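Long-range contact in peptide synthase (Silicibacter pomeroyi DSS-3, PDB 2QTP), which is of unknown function but may play a part in amino-acid metabolism: residues Leu62-Ile72 with Met164-Ser172. Sequence-based numbering, arbitrary orientation.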
loop_
_atom_site.group_PDB
_atom_site.type_symbol
_atom_site.label_atom_id
_atom_site.label_comp_id
_atom_site.label_asym_id
_atom_site.label_seq_id
_atom_site.Cartn_x
_atom_site.Cartn_y
_atom_site.Cartn_z
ATOM N N LEU A 62 -1.496 -5.252 6.657
ATOM C CA LEU A 62 -0.466 -4.295 6.273
ATOM C C LEU A 62 -0.437 -3.096 7.219
ATOM O O LEU A 62 0.644 -2.574 7.552
ATOM C CB LEU A 62 -0.634 -3.870 4.807
ATOM C CG LEU A 62 -0.553 -4.957 3.724
ATOM C CD1 LEU A 62 -0.978 -4.471 2.274
ATOM C CD2 LEU A 62 0.829 -5.633 3.706
ATOM N N GLY A 63 -1.603 -2.670 7.695
ATOM C CA GLY A 63 -1.640 -1.590 8.693
ATOM C C GLY A 63 -0.917 -1.972 9.992
ATOM O O GLY A 63 -0.231 -1.160 10.583
ATOM N N GLU A 64 -1.084 -3.218 10.418
ATOM C CA GLU A 64 -0.421 -3.764 11.593
ATOM C C GLU A 64 1.087 -3.879 11.359
ATOM O O GLU A 64 1.862 -3.595 12.271
ATOM C CB GLU A 64 -1.008 -5.139 11.953
ATOM C CG GLU A 64 -0.206 -5.948 13.017
ATOM C CD GLU A 64 -0.256 -5.339 14.430
ATOM O OE1 GLU A 64 -1.264 -4.675 14.765
ATOM O OE2 GLU A 64 0.705 -5.541 15.222
ATOM N N ARG A 65 1.506 -4.303 10.166
ATOM C CA ARG A 65 2.942 -4.373 9.861
ATOM C C ARG A 65 3.576 -2.993 9.939
ATOM O O ARG A 65 4.688 -2.845 10.458
ATOM C CB ARG A 65 3.225 -5.008 8.489
ATOM C CG ARG A 65 2.788 -6.470 8.358
ATOM C CD ARG A 65 3.466 -7.430 9.359
ATOM N NE ARG A 65 4.910 -7.446 9.144
ATOM C CZ ARG A 65 5.576 -8.312 8.374
ATOM N NH1 ARG A 65 4.957 -9.316 7.741
ATOM N NH2 ARG A 65 6.900 -8.173 8.258
ATOM N N CYS A 66 2.860 -1.976 9.464
ATOM C CA CYS A 66 3.341 -0.586 9.549
ATOM C C CYS A 66 3.620 -0.138 10.971
ATOM O O CYS A 66 4.698 0.378 11.258
ATOM C CB CYS A 66 2.343 0.381 8.908
ATOM S SG CYS A 66 2.459 0.484 7.145
ATOM N N VAL A 67 2.646 -0.317 11.862
ATOM C CA VAL A 67 2.796 0.090 13.265
ATOM C C VAL A 67 3.850 -0.760 13.991
ATOM O O VAL A 67 4.604 -0.236 14.787
ATOM C CB VAL A 67 1.423 0.145 14.033
ATOM C CG1 VAL A 67 0.474 1.111 13.325
ATOM C CG2 VAL A 67 0.778 -1.238 14.166
ATOM N N GLN A 68 3.912 -2.055 13.715
ATOM C CA GLN A 68 4.982 -2.878 14.255
ATOM C C GLN A 68 6.350 -2.403 13.784
ATOM O O GLN A 68 7.274 -2.382 14.566
ATOM C CB GLN A 68 4.817 -4.344 13.882
ATOM C CG GLN A 68 3.750 -5.055 14.682
ATOM C CD GLN A 68 3.492 -6.478 14.184
ATOM O OE1 GLN A 68 3.609 -6.777 12.987
ATOM N NE2 GLN A 68 3.123 -7.358 15.107
ATOM N N ALA A 69 6.481 -2.014 12.520
ATOM C CA ALA A 69 7.752 -1.520 11.995
ATOM C C ALA A 69 8.208 -0.228 12.671
ATOM O O ALA A 69 9.390 -0.008 12.861
ATOM C CB ALA A 69 7.650 -1.303 10.478
ATOM N N LEU A 70 7.265 0.642 12.980
ATOM C CA LEU A 70 7.548 1.922 13.589
ATOM C C LEU A 70 7.551 1.808 15.102
ATOM O O LEU A 70 7.839 2.765 15.794
ATOM C CB LEU A 70 6.477 2.941 13.198
ATOM C CG LEU A 70 6.429 3.450 11.767
ATOM C CD1 LEU A 70 5.043 4.099 11.503
ATOM C CD2 LEU A 70 7.597 4.387 11.482
ATOM N N GLY A 71 7.200 0.639 15.612
ATOM C CA GLY A 71 7.142 0.423 17.048
ATOM C C GLY A 71 6.226 1.409 17.734
ATOM O O GLY A 71 6.574 1.942 18.780
ATOM N N ILE A 72 5.060 1.677 17.150
ATOM C CA ILE A 72 4.127 2.588 17.797
ATOM C C ILE A 72 2.787 1.911 17.968
ATOM O O ILE A 72 2.546 0.839 17.412
ATOM C CB ILE A 72 3.949 3.929 17.022
ATOM C CG1 ILE A 72 3.292 3.710 15.653
ATOM C CG2 ILE A 72 5.281 4.632 16.853
ATOM C CD1 ILE A 72 3.029 5.003 14.912
HETATM N N MSE A 164 -0.431 -5.559 -6.427
HETATM C CA MSE A 164 0.495 -5.092 -5.395
HETATM C C MSE A 164 -0.291 -4.048 -4.588
HETATM O O MSE A 164 -0.728 -3.031 -5.118
HETATM C CB MSE A 164 1.771 -4.500 -6.018
HETATM C CG MSE A 164 2.843 -4.208 -5.044
HETATM SE SE MSE A 164 4.483 -3.565 -5.726
HETATM C CE MSE A 164 3.937 -1.741 -6.310
ATOM N N VAL A 165 -0.537 -4.349 -3.325
ATOM C CA VAL A 165 -1.343 -3.493 -2.451
ATOM C C VAL A 165 -0.432 -2.908 -1.353
ATOM O O VAL A 165 0.355 -3.622 -0.803
ATOM C CB VAL A 165 -2.443 -4.360 -1.792
ATOM C CG1 VAL A 165 -3.397 -3.487 -0.966
ATOM C CG2 VAL A 165 -3.175 -5.193 -2.884
ATOM N N ALA A 166 -0.588 -1.635 -1.027
ATOM C CA ALA A 166 0.217 -0.945 -0.045
ATOM C C ALA A 166 -0.617 -0.133 0.951
ATOM O O ALA A 166 -1.634 0.474 0.598
ATOM C CB ALA A 166 1.239 -0.001 -0.759
ATOM N N VAL A 167 -0.167 -0.142 2.210
ATOM C CA VAL A 167 -0.686 0.726 3.276
ATOM C C VAL A 167 0.508 1.474 3.894
ATOM O O VAL A 167 1.557 0.869 4.186
ATOM C CB VAL A 167 -1.428 -0.092 4.349
ATOM C CG1 VAL A 167 -1.738 0.767 5.572
ATOM C CG2 VAL A 167 -2.720 -0.771 3.733
ATOM N N ALA A 168 0.361 2.785 4.082
ATOM C CA ALA A 168 1.417 3.620 4.647
ATOM C C ALA A 168 0.877 4.376 5.856
ATOM O O ALA A 168 -0.322 4.661 5.926
ATOM C CB ALA A 168 1.920 4.604 3.604
ATOM N N VAL A 169 1.780 4.675 6.788
ATOM C CA VAL A 169 1.521 5.405 8.015
ATOM C C VAL A 169 2.759 6.278 8.280
ATOM O O VAL A 169 3.877 5.890 7.931
ATOM C CB VAL A 169 1.295 4.425 9.219
ATOM C CG1 VAL A 169 0.924 5.185 10.473
ATOM C CG2 VAL A 169 0.183 3.404 8.900
ATOM N N THR A 170 2.562 7.468 8.843
ATOM C CA THR A 170 3.669 8.314 9.230
ATOM C C THR A 170 3.599 8.539 10.721
ATOM O O THR A 170 2.539 8.436 11.325
ATOM C CB THR A 170 3.710 9.711 8.555
ATOM O OG1 THR A 170 2.605 10.485 8.996
ATOM C CG2 THR A 170 3.705 9.624 7.053
ATOM N N ASP A 171 4.758 8.804 11.301
ATOM C CA ASP A 171 4.862 9.098 12.714
ATOM C C ASP A 171 5.769 10.284 12.967
ATOM O O ASP A 171 6.904 10.343 12.476
ATOM C CB ASP A 171 5.426 7.889 13.443
ATOM C CG ASP A 171 5.642 8.150 14.902
ATOM O OD1 ASP A 171 4.832 8.880 15.512
ATOM O OD2 ASP A 171 6.619 7.610 15.446
ATOM N N SER A 172 5.254 11.235 13.732
ATOM C CA SER A 172 6.069 12.337 14.291
ATOM C C SER A 172 6.098 13.571 13.389
ATOM O O SER A 172 6.413 14.668 13.861
ATOM C CB SER A 172 7.509 11.864 14.611
ATOM O OG SER A 172 8.193 12.791 15.418
#
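A buried helix-on-sheet contact lays L62, C66 and L70 of helix 49-70 over V165, V167, V169 and D171 of strand 162-171; the axes of 62-70 and 164-171 approach to 7.7 Å and cross at -37°. No hydrogen bond joins the segments; the fit is mainly apolar. L62 reaches furthest toward the start of the strand segment, its CD1 lying 3.5 Å from the V165 carbonyl O, while its CB rests 3.9 Å from V167 CG2. V167 forks beneath the L62-G63 turn: CG1, anti to the backbone N (chi1 170°), meets the bare CA of G63 at 3.9 Å, and CG2 takes L62. One turn on, C66 drops between two valines, SG 3.1 Å from V167 O and CB 3.7 Å from V169 CG2. L70 follows, its CD1 near the V169 carbonyl O and D171 CB. Strand 162-171 runs between 21-37 and 79-86, antiparallel to both, in the mixed sheet of this variant of the Bacillus chorismate mutase fold. A166 and A168 point away from the helix, to strand 131-135 on the other face. The helix finishes in a Schellman motif, with G71 at positive phi and I72 N bonded to V67 O, and the turn brings I72 back against D171. There the ethyl arm ends with CD1 4.0 Å from D171 CB, and CG2 lies 3.6 Å from OD2. An alanine in place of I72 would remove both branches and probably leave the aliphatic side of D171 less covered. R28 NH2, from strand 21-37, makes a salt bridge with D171 OD2 and a hydrogen bond with L70 O.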